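Local structure of cellulase (Clostridium cellulovorans, 6UI3) at residues A[197-202]-A[218-223]; A[224-229]-A[247-252]; A[237-242]-A[275-280]; A[251-256]-A[297-302]; A[270-275]-A[301-306]. The protein hydrolyses cellulose and probably related plant polysaccharides as a broad-specificity endoglucanase, this chain being the family 5 catalytic domain of a longer multidomain protein. All coordinates share one frame; numbering follows the deposited sequence. Where two conformers were deposited one is given.

How the contacts relate
All five contacts lie in one sector of a TIM barrel, from the loop after the fifth strand to the eighth strand. Contacts 1 and 5 share the sheet: Ala223 N lies 3.0 Å from Gln271 O, a probable hydrogen bond, and His222 approaches Gln271, which occupies the position where family 5 enzymes usually carry the catalytic nucleophile. Contacts 2 and 4 use overlapping stretches of helix 243-261, sharing Lys251 and Thr252, with centres about 11 Å apart, and Thr252 touches Ser201 of contact 1. Contact 3 is the outermost, its centre about 24 Å from the centre of the chain; Lys277 NZ ties it to contact 2, lying 2.9 Å from Asn228 O.

Contact 1: A[197-202]-A[218-223]; sequences YCASSD and AVSIHA
Two successive residues with left-handed backbone torsions, Cys198 (phi 60°) and Ala199 (phi 51°), fold the loop so that the methyl of Ala199 sits over the centre of one face of the His222 imidazole. Ala199 CB stands 3.6 Å from the centroid of the His222 ring, almost along the ring normal, in a CH-pi contact whose shortest approach is to CG. The same residue also grips the His222 backbone: His222 N donates to Ala199 O at 2.8 Å, practically straight (175°) and in the carbonyl plane. The ring stands anti to its own carbonyl carbon, and its rotation is further fixed by a hydrogen bond from ND1 to Gln152. In the TIM barrel this joins the loop after the fifth strand to the end of the sixth, 217-222, at the C-terminal mouth of the barrel, where glycoside hydrolases of this fold hold their active site. Two waters fill in the polar seam. Water 1 donates to Cys198 O and to His222 O at 2.9 Å; water 2 donates to His222 O at 2.8 Å and accepts from Ser201 N, so that His222 O receives two water protons. The Ile221 side chain lies along the loop, CD1 against the carbonyl oxygen of Ser200 at 3.6 Å, and Ile221 CG2 makes an apolar contact with Ser201 CB at 3.8 Å. Ser200 OG accepts from Asp202 N at 3.0 Å, an ST turn leading into helix 203-208. Ser220 O, buried against the Ala199 methyl, has no polar partner in the model.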
# COMPACT_ATOMS: atom_id res chain seq x y z
N TYR A 197 -8.07 -7.62 7.60
CA TYR A 197 -9.18 -6.69 7.74
C TYR A 197 -8.65 -5.31 8.10
O TYR A 197 -7.86 -5.18 9.04
CB TYR A 197 -10.13 -7.24 8.82
CG TYR A 197 -11.39 -6.43 9.04
CD1 TYR A 197 -11.42 -5.42 9.98
CD2 TYR A 197 -12.57 -6.69 8.35
CE1 TYR A 197 -12.57 -4.66 10.20
CE2 TYR A 197 -13.72 -5.94 8.56
CZ TYR A 197 -13.72 -4.94 9.49
OH TYR A 197 -14.87 -4.20 9.67
N CYS A 198 -9.05 -4.29 7.34
CA CYS A 198 -8.55 -2.92 7.47
C CYS A 198 -7.04 -2.82 7.26
O CYS A 198 -6.44 -1.79 7.62
CB CYS A 198 -8.90 -2.25 8.81
SG CYS A 198 -10.64 -1.84 9.02
N ALA A 199 -6.40 -3.84 6.69
CA ALA A 199 -4.94 -3.95 6.67
C ALA A 199 -4.36 -3.76 8.07
O ALA A 199 -3.23 -3.29 8.25
CB ALA A 199 -4.29 -3.02 5.64
N SER A 200 -5.11 -4.13 9.09
CA SER A 200 -4.71 -3.90 10.47
C SER A 200 -3.69 -4.92 10.97
O SER A 200 -3.74 -6.11 10.64
CB SER A 200 -5.95 -3.98 11.37
OG SER A 200 -5.63 -3.72 12.71
N SER A 201 -2.80 -4.44 11.84
CA SER A 201 -1.88 -5.26 12.59
C SER A 201 -2.39 -5.62 13.98
O SER A 201 -1.66 -6.28 14.73
CB SER A 201 -0.51 -4.57 12.70
OG SER A 201 -0.57 -3.39 13.47
N ASP A 202 -3.59 -5.20 14.37
CA ASP A 202 -4.11 -5.63 15.66
C ASP A 202 -4.29 -7.14 15.63
O ASP A 202 -4.74 -7.70 14.62
CB ASP A 202 -5.47 -4.98 15.99
CG ASP A 202 -5.43 -3.46 16.03
OD1 ASP A 202 -4.47 -2.91 16.60
OD2 ASP A 202 -6.39 -2.83 15.52
N ALA A 218 2.17 -11.89 -0.46
CA ALA A 218 2.66 -11.20 0.72
C ALA A 218 1.47 -10.60 1.47
O ALA A 218 0.48 -10.21 0.84
CB ALA A 218 3.62 -10.07 0.35
N VAL A 219 1.57 -10.52 2.79
CA VAL A 219 0.51 -9.90 3.58
C VAL A 219 0.72 -8.39 3.60
O VAL A 219 1.84 -7.91 3.82
CB VAL A 219 0.46 -10.49 5.00
CG1 VAL A 219 -0.57 -9.76 5.86
CG2 VAL A 219 0.13 -11.98 4.94
N SER A 220 -0.36 -7.65 3.35
CA SER A 220 -0.37 -6.19 3.35
C SER A 220 -0.85 -5.69 4.71
O SER A 220 -1.96 -6.01 5.14
CB SER A 220 -1.34 -5.71 2.28
OG SER A 220 -1.51 -4.31 2.38
N ILE A 221 -0.01 -4.89 5.36
CA ILE A 221 -0.29 -4.28 6.66
C ILE A 221 -0.11 -2.77 6.56
O ILE A 221 0.88 -2.29 5.99
CB ILE A 221 0.66 -4.84 7.74
CG1 ILE A 221 0.42 -6.34 7.98
CG2 ILE A 221 0.56 -4.04 9.04
CD1 ILE A 221 -0.90 -6.71 8.56
N HIS A 222 -1.04 -2.02 7.14
CA HIS A 222 -0.93 -0.57 7.30
C HIS A 222 -0.86 -0.32 8.80
O HIS A 222 -1.79 -0.69 9.52
CB HIS A 222 -2.13 0.16 6.69
CG HIS A 222 -2.32 -0.12 5.23
ND1 HIS A 222 -3.41 0.33 4.53
CD2 HIS A 222 -1.56 -0.81 4.35
CE1 HIS A 222 -3.32 -0.07 3.28
NE2 HIS A 222 -2.21 -0.77 3.14
N ALA A 223 0.22 0.29 9.27
CA ALA A 223 0.48 0.37 10.72
C ALA A 223 1.01 1.75 11.10
O ALA A 223 2.22 1.99 11.23
CB ALA A 223 1.40 -0.76 11.18
O HOH W 1 -4.70 -0.58 9.43
O HOH W 2 -2.17 -1.61 12.16

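Contact 2: A[224-229]-A[247-252]; sequences YIPYNL and AFIDKT
Ile225 is the bump here, and the hollow that takes it is formed by Phe248, Ile249 and Thr252 on one side of helix 243-261. Its CG1 branch lies in the crowded position between the backbone N and the carbonyl carbon (chi1 58°), which sends CD1 straight at the helix. There CD1 meets Thr252 tip to tip, 3.8 Å from OG1 and almost as close to CG2. Along one wall of the hollow Ile225 crosses Phe248 at about a right angle: Ile225 CB sits at the ring edge, in the ring plane, 3.8 Å from Phe248 CE2, with CG2 beside it. Along the other wall Ile249 crosses obliquely, its CG1 4.1 Å from Ile225 CG1. A bond inside the helix ties two parts of the hollow together: Thr252 OG1 donates to Phe248 O at 2.9 Å from above the carbonyl plane. Phe248 O thus accepts twice, from this hydroxyl and from Thr252 N, while OG1 lies over the rim of the Phe248 ring. The peptide before Pro226 is cis, and Pro226 CB packs 4.2 Å from Phe248 CD2. Ile225 O, at 3.7 Å from Ile249 CD1, is buried by this packing and has no polar partner in the model. The patch closes the turn between strand 217-222 and helix 227-230 against helix 243-261; Ile249 continues from it onto Phe286 and Phe289 of helix 280-296, and Thr252 onto Ser201 beyond strand 192-195.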
# COMPACT_ATOMS: atom_id res chain seq x y z
N TYR A 224 0.07 2.68 11.29
CA TYR A 224 0.39 4.01 11.81
C TYR A 224 0.27 3.91 13.33
O TYR A 224 -0.74 4.26 13.94
CB TYR A 224 -0.59 5.02 11.26
CG TYR A 224 -0.71 5.15 9.76
CD1 TYR A 224 -0.08 6.18 9.08
CD2 TYR A 224 -1.51 4.29 9.03
CE1 TYR A 224 -0.23 6.35 7.72
CE2 TYR A 224 -1.67 4.45 7.65
CZ TYR A 224 -1.03 5.49 7.00
OH TYR A 224 -1.21 5.70 5.65
N ILE A 225 1.33 3.38 13.94
CA ILE A 225 1.26 2.94 15.33
C ILE A 225 2.40 3.51 16.15
O ILE A 225 3.51 3.69 15.62
CB ILE A 225 1.24 1.40 15.44
CG1 ILE A 225 2.47 0.76 14.79
CG2 ILE A 225 -0.08 0.85 14.85
CD1 ILE A 225 2.62 -0.73 15.13
N PRO A 226 2.18 3.81 17.43
CA PRO A 226 0.87 3.84 18.09
C PRO A 226 0.03 4.99 17.52
O PRO A 226 0.55 6.04 17.17
CB PRO A 226 1.21 4.05 19.57
CG PRO A 226 2.57 4.61 19.59
CD PRO A 226 3.26 4.26 18.32
N TYR A 227 -1.27 4.76 17.41
CA TYR A 227 -2.16 5.69 16.72
C TYR A 227 -2.10 7.11 17.29
O TYR A 227 -2.07 8.08 16.53
CB TYR A 227 -3.60 5.16 16.78
CG TYR A 227 -4.62 6.15 16.30
CD1 TYR A 227 -4.76 6.43 14.96
CD2 TYR A 227 -5.44 6.82 17.20
CE1 TYR A 227 -5.68 7.36 14.51
CE2 TYR A 227 -6.37 7.75 16.76
CZ TYR A 227 -6.47 8.01 15.42
OH TYR A 227 -7.41 8.94 15.00
N ASN A 228 -2.15 7.26 18.62
CA ASN A 228 -2.30 8.60 19.17
C ASN A 228 -1.12 9.50 18.84
O ASN A 228 -1.29 10.71 18.69
CB ASN A 228 -2.56 8.55 20.67
CG ASN A 228 -3.97 8.13 21.00
OD1 ASN A 228 -4.90 8.34 20.22
ND2 ASN A 228 -4.14 7.56 22.18
N LEU A 229 0.08 8.92 18.72
CA LEU A 229 1.26 9.67 18.31
C LEU A 229 1.33 9.81 16.79
O LEU A 229 1.60 10.90 16.27
CB LEU A 229 2.51 8.95 18.82
CG LEU A 229 3.84 9.53 18.34
CD1 LEU A 229 4.08 10.94 18.88
CD2 LEU A 229 5.01 8.61 18.71
N ALA A 247 8.05 0.24 22.41
CA ALA A 247 7.67 -1.11 22.84
C ALA A 247 6.46 -1.61 22.06
O ALA A 247 6.40 -2.79 21.70
CB ALA A 247 7.38 -1.10 24.33
N PHE A 248 5.49 -0.74 21.80
CA PHE A 248 4.30 -1.17 21.06
C PHE A 248 4.67 -1.58 19.63
O PHE A 248 4.16 -2.58 19.10
CB PHE A 248 3.24 -0.06 21.07
CG PHE A 248 1.94 -0.50 20.47
CD1 PHE A 248 1.08 -1.32 21.18
CD2 PHE A 248 1.59 -0.14 19.19
CE1 PHE A 248 -0.12 -1.76 20.61
CE2 PHE A 248 0.41 -0.57 18.61
CZ PHE A 248 -0.45 -1.37 19.32
N ILE A 249 5.52 -0.79 18.98
CA ILE A 249 5.97 -1.12 17.64
C ILE A 249 6.72 -2.45 17.65
O ILE A 249 6.47 -3.33 16.82
CB ILE A 249 6.85 0.01 17.08
CG1 ILE A 249 6.02 1.26 16.81
CG2 ILE A 249 7.57 -0.43 15.82
CD1 ILE A 249 6.85 2.54 16.66
N ASP A 250 7.65 -2.61 18.59
CA ASP A 250 8.45 -3.83 18.62
C ASP A 250 7.58 -5.07 18.84
O ASP A 250 7.77 -6.09 18.17
CB ASP A 250 9.52 -3.72 19.71
CG ASP A 250 10.49 -4.86 19.66
OD1 ASP A 250 11.38 -4.82 18.80
OD2 ASP A 250 10.35 -5.83 20.44
N LYS A 251 6.62 -4.98 19.76
CA LYS A 251 5.73 -6.11 20.03
C LYS A 251 4.94 -6.47 18.78
O LYS A 251 4.79 -7.65 18.43
CB LYS A 251 4.80 -5.77 21.19
CG LYS A 251 3.77 -6.86 21.57
CD LYS A 251 2.98 -6.47 22.80
CE LYS A 251 1.94 -5.42 22.49
NZ LYS A 251 1.34 -4.87 23.76
N THR A 252 4.42 -5.46 18.09
CA THR A 252 3.61 -5.70 16.90
C THR A 252 4.44 -6.40 15.84
O THR A 252 3.98 -7.36 15.22
CB THR A 252 3.05 -4.38 16.36
OG1 THR A 252 2.19 -3.77 17.33
CG2 THR A 252 2.24 -4.58 15.09

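Contact 3: A[237-242]-A[275-280]; sequences TPTTFG and TDKDNL
Lys277 runs its extended side chain obliquely past the methyl of Thr239, with Thr239 CG2 3.8 Å from Lys277 CB and nearly as close to CD. The two loops joined here follow the sixth and seventh strands of the TIM barrel and lead into helices 243-261 and 280-296; the contact lies at the surface. At its tip the ammonium is gripped by several oxygens: Lys277 NZ donates to Thr237 OG1 at 2.8 Å and, in the carbonyl plane, to Pro238 O at 2.9 Å. The backbone oxygens of Asn228 and Asn232 complete this oxygen-lined seat, which probably stabilises the positive charge. Thr237 OG1 is itself bonded to Ala234 O. Asn279 makes the second bridge: Asn279 ND2 donates to Thr239 O at 2.9 Å, nearly straight (172°), on a carbonyl lone pair and within its own amide plane. The other end of that amide is held as well, Lys277 N giving its proton to Asn279 OD1 at 2.9 Å, so the group is fixed in rotation. Beside it an Asx turn tightens the loop, with Asp278 N donating to Asp276 OD1 at 2.9 Å from above the carboxylate plane.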
# COMPACT_ATOMS: atom_id res chain seq x y z
N THR A 237 -2.82 15.88 21.68
CA THR A 237 -2.42 14.48 21.60
C THR A 237 -0.91 14.35 21.73
O THR A 237 -0.17 15.33 21.64
CB THR A 237 -2.91 13.87 20.29
OG1 THR A 237 -2.46 14.67 19.19
CG2 THR A 237 -4.44 13.75 20.28
N PRO A 238 -0.41 13.13 21.93
CA PRO A 238 1.04 12.96 22.15
C PRO A 238 1.88 13.41 20.97
O PRO A 238 1.53 13.18 19.81
CB PRO A 238 1.18 11.45 22.38
CG PRO A 238 -0.14 11.03 22.93
CD PRO A 238 -1.16 11.90 22.22
N THR A 239 3.04 14.00 21.29
CA THR A 239 4.05 14.39 20.32
C THR A 239 5.40 13.73 20.54
O THR A 239 6.25 13.80 19.64
CB THR A 239 4.24 15.91 20.32
OG1 THR A 239 4.79 16.34 21.57
CG2 THR A 239 2.94 16.64 20.09
N THR A 240 5.65 13.14 21.70
CA THR A 240 6.96 12.58 22.04
C THR A 240 7.01 11.11 21.68
O THR A 240 6.08 10.35 21.99
CB THR A 240 7.25 12.77 23.54
OG1 THR A 240 7.29 14.17 23.85
CG2 THR A 240 8.59 12.12 23.95
N PHE A 241 8.09 10.69 21.04
CA PHE A 241 8.35 9.28 20.77
C PHE A 241 9.16 8.73 21.94
O PHE A 241 10.34 9.05 22.09
CB PHE A 241 9.07 9.09 19.44
CG PHE A 241 9.32 7.64 19.10
CD1 PHE A 241 10.61 7.18 18.94
CD2 PHE A 241 8.27 6.74 18.97
CE1 PHE A 241 10.84 5.83 18.63
CE2 PHE A 241 8.51 5.40 18.68
CZ PHE A 241 9.80 4.96 18.50
N GLY A 242 8.51 7.92 22.77
CA GLY A 242 9.12 7.40 23.98
C GLY A 242 9.10 5.88 24.08
O GLY A 242 8.70 5.17 23.16
N THR A 275 2.52 11.79 11.65
CA THR A 275 2.03 13.10 11.28
C THR A 275 2.81 14.22 11.95
O THR A 275 3.29 14.10 13.09
CB THR A 275 0.52 13.17 11.57
OG1 THR A 275 -0.05 14.30 10.92
CG2 THR A 275 0.21 13.23 13.07
N ASP A 276 2.95 15.34 11.23
CA ASP A 276 3.71 16.48 11.73
C ASP A 276 2.93 17.18 12.84
O ASP A 276 1.85 17.74 12.60
CB ASP A 276 4.00 17.46 10.59
CG ASP A 276 5.05 18.49 10.93
OD1 ASP A 276 5.58 18.47 12.07
OD2 ASP A 276 5.33 19.35 10.05
N LYS A 277 3.49 17.18 14.04
CA LYS A 277 2.98 17.95 15.17
C LYS A 277 4.04 18.95 15.61
O LYS A 277 4.19 19.23 16.80
CB LYS A 277 2.54 17.02 16.30
CG LYS A 277 1.45 16.04 15.89
CD LYS A 277 1.00 15.16 17.03
CE LYS A 277 0.06 14.08 16.58
NZ LYS A 277 -0.49 13.31 17.74
N ASP A 278 4.82 19.46 14.65
CA ASP A 278 5.92 20.39 14.93
C ASP A 278 6.93 19.76 15.88
O ASP A 278 7.46 20.40 16.79
CB ASP A 278 5.39 21.74 15.40
CG ASP A 278 4.39 22.32 14.41
OD1 ASP A 278 3.23 22.58 14.80
OD2 ASP A 278 4.75 22.45 13.21
N ASN A 279 7.20 18.48 15.64
CA ASN A 279 7.99 17.61 16.50
C ASN A 279 9.02 16.85 15.69
O ASN A 279 9.12 15.62 15.77
CB ASN A 279 7.07 16.65 17.26
CG ASN A 279 6.20 15.78 16.35
OD1 ASN A 279 5.94 16.11 15.19
ND2 ASN A 279 5.73 14.66 16.90
N LEU A 280 9.82 17.59 14.91
CA LEU A 280 10.72 16.96 13.94
C LEU A 280 11.61 15.90 14.56
O LEU A 280 11.77 14.82 14.00
CB LEU A 280 11.57 18.02 13.24
CG LEU A 280 12.56 17.45 12.21
CD1 LEU A 280 11.85 16.79 11.05
CD2 LEU A 280 13.49 18.56 11.72

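Contact 4: A[251-256]-A[297-302]; sequences KTFRML and YGMPCL
A Schellman motif ends helix 280-296 of the TIM barrel, with Gly298 as its C-prime residue, and the residues on either side of that glycine pack on helix 243-261. Met299, just beyond it, is stretched out from CG to CE and slides past Phe253, the two side chains pointing in opposite directions. Its sulfur comes to the edge of the ring: Met299 SD is 3.5 Å from Phe253 CD2 and 4.7 Å from the centroid of the Phe253 ring, 80° off the normal, a Met-aromatic contact. The terminal methyl goes one turn farther along the helix, where Met299 CE touches Leu256 CB at 3.8 Å. Both Phe253 and Met299 were modelled in two conformers, consistent with some freedom in this pair. Tyr297, just before the glycine, lays its ring against the helix backbone, with Phe253 O over one face and Phe253 CB 4.1 Å from Tyr297 CD2. Its hydroxyl reaches the stem of Arg254, Tyr297 OH lying 3.4 Å from Arg254 CG. From there the oxygen also sits above one face of the guanidinium, toward its rim, with the ring and guanidinium planes inclined at 61°. The Arg254 charge is paired within the helix, NE forming a salt bridge with Asp250. Inward, Phe253 and Met299 continue onto Ile269 and Val267 of strand 267-272, and Phe253 stacks edge-to-face with Tyr290. The apolar packing of Phe253, Leu256 and Met299 belongs to the helix-to-sheet layer typical of (beta/alpha)8 barrels.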
# COMPACT_ATOMS: atom_id res chain seq x y z
N LYS A 251 6.62 -4.98 19.76
CA LYS A 251 5.73 -6.11 20.03
C LYS A 251 4.94 -6.47 18.78
O LYS A 251 4.79 -7.65 18.43
CB LYS A 251 4.80 -5.77 21.19
CG LYS A 251 3.77 -6.86 21.57
CD LYS A 251 2.98 -6.47 22.80
CE LYS A 251 1.94 -5.42 22.49
NZ LYS A 251 1.34 -4.87 23.76
N THR A 252 4.42 -5.46 18.09
CA THR A 252 3.61 -5.70 16.90
C THR A 252 4.44 -6.40 15.84
O THR A 252 3.98 -7.36 15.22
CB THR A 252 3.05 -4.38 16.36
OG1 THR A 252 2.19 -3.77 17.33
CG2 THR A 252 2.24 -4.58 15.09
N PHE A 253 5.67 -5.93 15.61
CA PHE A 253 6.49 -6.50 14.55
C PHE A 253 6.96 -7.91 14.90
O PHE A 253 6.99 -8.79 14.03
CB PHE A 253 7.66 -5.57 14.20
CG PHE A 253 7.29 -4.52 13.19
CD1 PHE A 253 6.87 -3.28 13.61
CD2 PHE A 253 7.30 -4.81 11.83
CE1 PHE A 253 6.49 -2.32 12.71
CE2 PHE A 253 6.91 -3.85 10.91
CZ PHE A 253 6.51 -2.60 11.36
N ARG A 254 7.31 -8.16 16.17
CA ARG A 254 7.63 -9.52 16.56
C ARG A 254 6.44 -10.46 16.32
O ARG A 254 6.61 -11.61 15.92
CB ARG A 254 8.06 -9.57 18.02
CG ARG A 254 9.44 -9.00 18.31
CD ARG A 254 9.80 -9.14 19.76
NE ARG A 254 11.08 -8.52 20.12
CZ ARG A 254 12.24 -9.14 20.12
NH1 ARG A 254 12.33 -10.40 19.73
NH2 ARG A 254 13.32 -8.49 20.49
N MET A 255 5.22 -9.98 16.59
CA MET A 255 4.03 -10.80 16.38
C MET A 255 3.80 -11.07 14.90
O MET A 255 3.47 -12.20 14.52
CB MET A 255 2.85 -10.11 17.06
CG MET A 255 1.50 -10.78 16.84
SD MET A 255 0.74 -10.32 15.29
CE MET A 255 0.43 -8.58 15.57
N LEU A 256 3.98 -10.07 14.04
CA LEU A 256 3.82 -10.29 12.60
C LEU A 256 4.87 -11.28 12.10
O LEU A 256 4.59 -12.12 11.23
CB LEU A 256 3.95 -8.97 11.85
CG LEU A 256 2.78 -7.99 12.04
CD1 LEU A 256 3.14 -6.63 11.46
CD2 LEU A 256 1.47 -8.49 11.42
N TYR A 297 12.83 -7.85 10.37
CA TYR A 297 11.94 -8.94 9.98
C TYR A 297 11.64 -8.94 8.48
O TYR A 297 10.67 -9.57 8.04
CB TYR A 297 10.68 -8.94 10.84
CG TYR A 297 11.05 -8.95 12.31
CD1 TYR A 297 11.68 -10.05 12.89
CD2 TYR A 297 10.85 -7.84 13.12
CE1 TYR A 297 12.06 -10.05 14.23
CE2 TYR A 297 11.23 -7.83 14.45
CZ TYR A 297 11.85 -8.94 15.00
OH TYR A 297 12.24 -8.97 16.33
N GLY A 298 12.47 -8.26 7.69
CA GLY A 298 12.35 -8.31 6.24
C GLY A 298 11.13 -7.62 5.67
O GLY A 298 10.69 -7.98 4.57
N MET A 299 10.58 -6.63 6.37
CA MET A 299 9.36 -5.98 5.94
C MET A 299 9.65 -4.62 5.33
O MET A 299 10.06 -3.70 6.07
CB MET A 299 8.40 -5.84 7.12
CG MET A 299 8.15 -7.17 7.79
SD MET A 299 7.07 -7.07 9.21
CE MET A 299 7.14 -8.72 9.87
N PRO A 300 9.44 -4.42 4.03
CA PRO A 300 9.60 -3.08 3.47
C PRO A 300 8.53 -2.14 4.01
O PRO A 300 7.40 -2.56 4.31
CB PRO A 300 9.44 -3.28 1.96
CG PRO A 300 9.05 -4.65 1.75
CD PRO A 300 9.07 -5.42 3.02
N CYS A 301 8.90 -0.87 4.16
CA CYS A 301 8.03 0.17 4.69
C CYS A 301 7.78 1.23 3.63
O CYS A 301 8.73 1.74 3.02
CB CYS A 301 8.66 0.84 5.91
SG CYS A 301 8.88 -0.26 7.31
N LEU A 302 6.52 1.56 3.41
CA LEU A 302 6.12 2.55 2.41
C LEU A 302 5.44 3.73 3.11
O LEU A 302 4.34 3.59 3.64
CB LEU A 302 5.16 1.91 1.41
CG LEU A 302 5.73 0.87 0.44
CD1 LEU A 302 6.31 -0.34 1.03
CD2 LEU A 302 4.63 0.46 -0.53

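Contact 5: A[270-275]-A[301-306]; sequences GQFAIT and CLWWDN. Unlike the reference sequence in segment 270-275: Gln271 (reference Glu).
The indole of Trp303 carries the methyl of Ala273 on one face, Ala273 CB lying 3.8 Å from the centroid of the six-membered ring in a CH-pi contact; Phe272 O is over the rim of the same face, and Asp305 CA lies in plane at the edge. The edge of that indole points at the face of Phe272 in a T-shaped pair, the centroids of the Phe272 ring and the Trp303 six-membered ring 5.5 Å apart and the planes at 80°. Leu302 O lies at the edge of the Phe272 ring, and Cys301 SG is 4.9 Å from the Phe272 ring centroid, a sulfur-aromatic contact. These groups dress the seventh and eighth parallel strands of the TIM barrel, joined through helix 280-296 as a beta-alpha-beta crossover. Trp304 turns to the barrel mouth, where the amide of Gln271 runs alongside it, planes 32° apart, with Gln271 OE1 3.5 Å from Trp304 CZ3. Gln271 OE1 is held by Arg64. Gln271 ends the seventh strand, where family 5 enzymes usually carry their nucleophilic glutamate, consistent with an active-site position. Ile274 CG2 packs 3.9 Å from Trp303 CH2. Trp303 NE1 is bonded to Leu316 O. The short segments 270-272 and 301-305 run at 63° to each other, yet two backbone bonds bracket Trp303: Phe272 N donates to Leu302 O at 3.1 Å from above the carbonyl plane, and Trp304 N to Phe272 O at 2.9 Å within it.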
# COMPACT_ATOMS: atom_id res chain seq x y z
N GLY A 270 2.59 -1.65 3.80
CA GLY A 270 2.18 -0.89 2.64
C GLY A 270 1.86 0.56 2.93
O GLY A 270 1.85 1.38 1.99
N GLN A 271 1.59 0.90 4.20
CA GLN A 271 1.44 2.28 4.64
C GLN A 271 1.94 2.43 6.06
O GLN A 271 1.56 1.64 6.93
CB GLN A 271 -0.02 2.77 4.64
CG GLN A 271 -0.71 2.69 3.28
CD GLN A 271 -2.15 3.18 3.28
OE1 GLN A 271 -2.90 2.93 2.34
NE2 GLN A 271 -2.52 3.89 4.30
N PHE A 272 2.72 3.48 6.30
CA PHE A 272 3.01 3.98 7.64
C PHE A 272 3.39 5.44 7.47
O PHE A 272 3.68 5.91 6.37
CB PHE A 272 4.13 3.21 8.35
CG PHE A 272 5.52 3.72 8.03
CD1 PHE A 272 6.04 3.64 6.76
CD2 PHE A 272 6.32 4.29 9.02
CE1 PHE A 272 7.30 4.13 6.48
CE2 PHE A 272 7.58 4.76 8.73
CZ PHE A 272 8.06 4.68 7.47
N ALA A 273 3.40 6.17 8.59
CA ALA A 273 3.88 7.55 8.65
C ALA A 273 3.75 8.01 10.09
O ALA A 273 3.15 7.33 10.93
CB ALA A 273 3.11 8.49 7.73
N ILE A 274 4.32 9.19 10.38
CA ILE A 274 4.06 9.91 11.63
C ILE A 274 3.71 11.35 11.26
O ILE A 274 4.50 12.04 10.59
CB ILE A 274 5.21 9.82 12.64
CG1 ILE A 274 4.93 10.73 13.85
CG2 ILE A 274 6.58 10.10 12.00
CD1 ILE A 274 5.78 10.45 15.07
N THR A 275 2.52 11.79 11.65
CA THR A 275 2.03 13.10 11.28
C THR A 275 2.81 14.22 11.95
O THR A 275 3.29 14.10 13.09
CB THR A 275 0.52 13.17 11.57
OG1 THR A 275 -0.05 14.30 10.92
CG2 THR A 275 0.21 13.23 13.07
N CYS A 301 8.90 -0.87 4.16
CA CYS A 301 8.03 0.17 4.69
C CYS A 301 7.78 1.23 3.63
O CYS A 301 8.73 1.74 3.02
CB CYS A 301 8.66 0.84 5.91
SG CYS A 301 8.88 -0.26 7.31
N LEU A 302 6.52 1.56 3.41
CA LEU A 302 6.12 2.55 2.41
C LEU A 302 5.44 3.73 3.11
O LEU A 302 4.34 3.59 3.64
CB LEU A 302 5.16 1.91 1.41
CG LEU A 302 5.73 0.87 0.44
CD1 LEU A 302 6.31 -0.34 1.03
CD2 LEU A 302 4.63 0.46 -0.53
N TRP A 303 6.09 4.89 3.10
CA TRP A 303 5.54 6.08 3.73
C TRP A 303 4.32 6.58 2.96
O TRP A 303 4.32 6.63 1.73
CB TRP A 303 6.62 7.18 3.77
CG TRP A 303 6.18 8.47 4.44
CD1 TRP A 303 5.42 9.44 3.89
CD2 TRP A 303 6.51 8.92 5.76
NE1 TRP A 303 5.21 10.45 4.79
CE2 TRP A 303 5.89 10.17 5.94
CE3 TRP A 303 7.26 8.39 6.81
CZ2 TRP A 303 6.00 10.90 7.12
CZ3 TRP A 303 7.38 9.13 7.97
CH2 TRP A 303 6.76 10.37 8.11
N TRP A 304 3.28 6.97 3.70
CA TRP A 304 2.08 7.57 3.10
C TRP A 304 2.30 9.07 2.89
O TRP A 304 2.26 9.84 3.84
CB TRP A 304 0.85 7.35 3.98
CG TRP A 304 -0.39 7.95 3.35
CD1 TRP A 304 -0.95 9.16 3.63
CD2 TRP A 304 -1.19 7.35 2.33
NE1 TRP A 304 -2.05 9.37 2.82
CE2 TRP A 304 -2.22 8.26 2.02
CE3 TRP A 304 -1.13 6.14 1.65
CZ2 TRP A 304 -3.18 7.99 1.06
CZ3 TRP A 304 -2.09 5.87 0.71
CH2 TRP A 304 -3.10 6.78 0.42
N ASP A 305 2.51 9.48 1.64
CA ASP A 305 2.82 10.87 1.30
C ASP A 305 1.62 11.49 0.59
O ASP A 305 1.40 11.25 -0.60
CB ASP A 305 4.08 10.96 0.46
CG ASP A 305 4.58 12.39 0.34
OD1 ASP A 305 3.75 13.32 0.47
OD2 ASP A 305 5.79 12.55 0.10
N ASN A 306 0.86 12.30 1.32
CA ASN A 306 -0.31 12.97 0.75
C ASN A 306 -0.03 14.39 0.24
O ASN A 306 -0.98 15.08 -0.17
CB ASN A 306 -1.46 13.00 1.76
CG ASN A 306 -1.13 13.76 3.02
OD1 ASN A 306 -0.08 14.39 3.15
ND2 ASN A 306 -2.05 13.71 3.96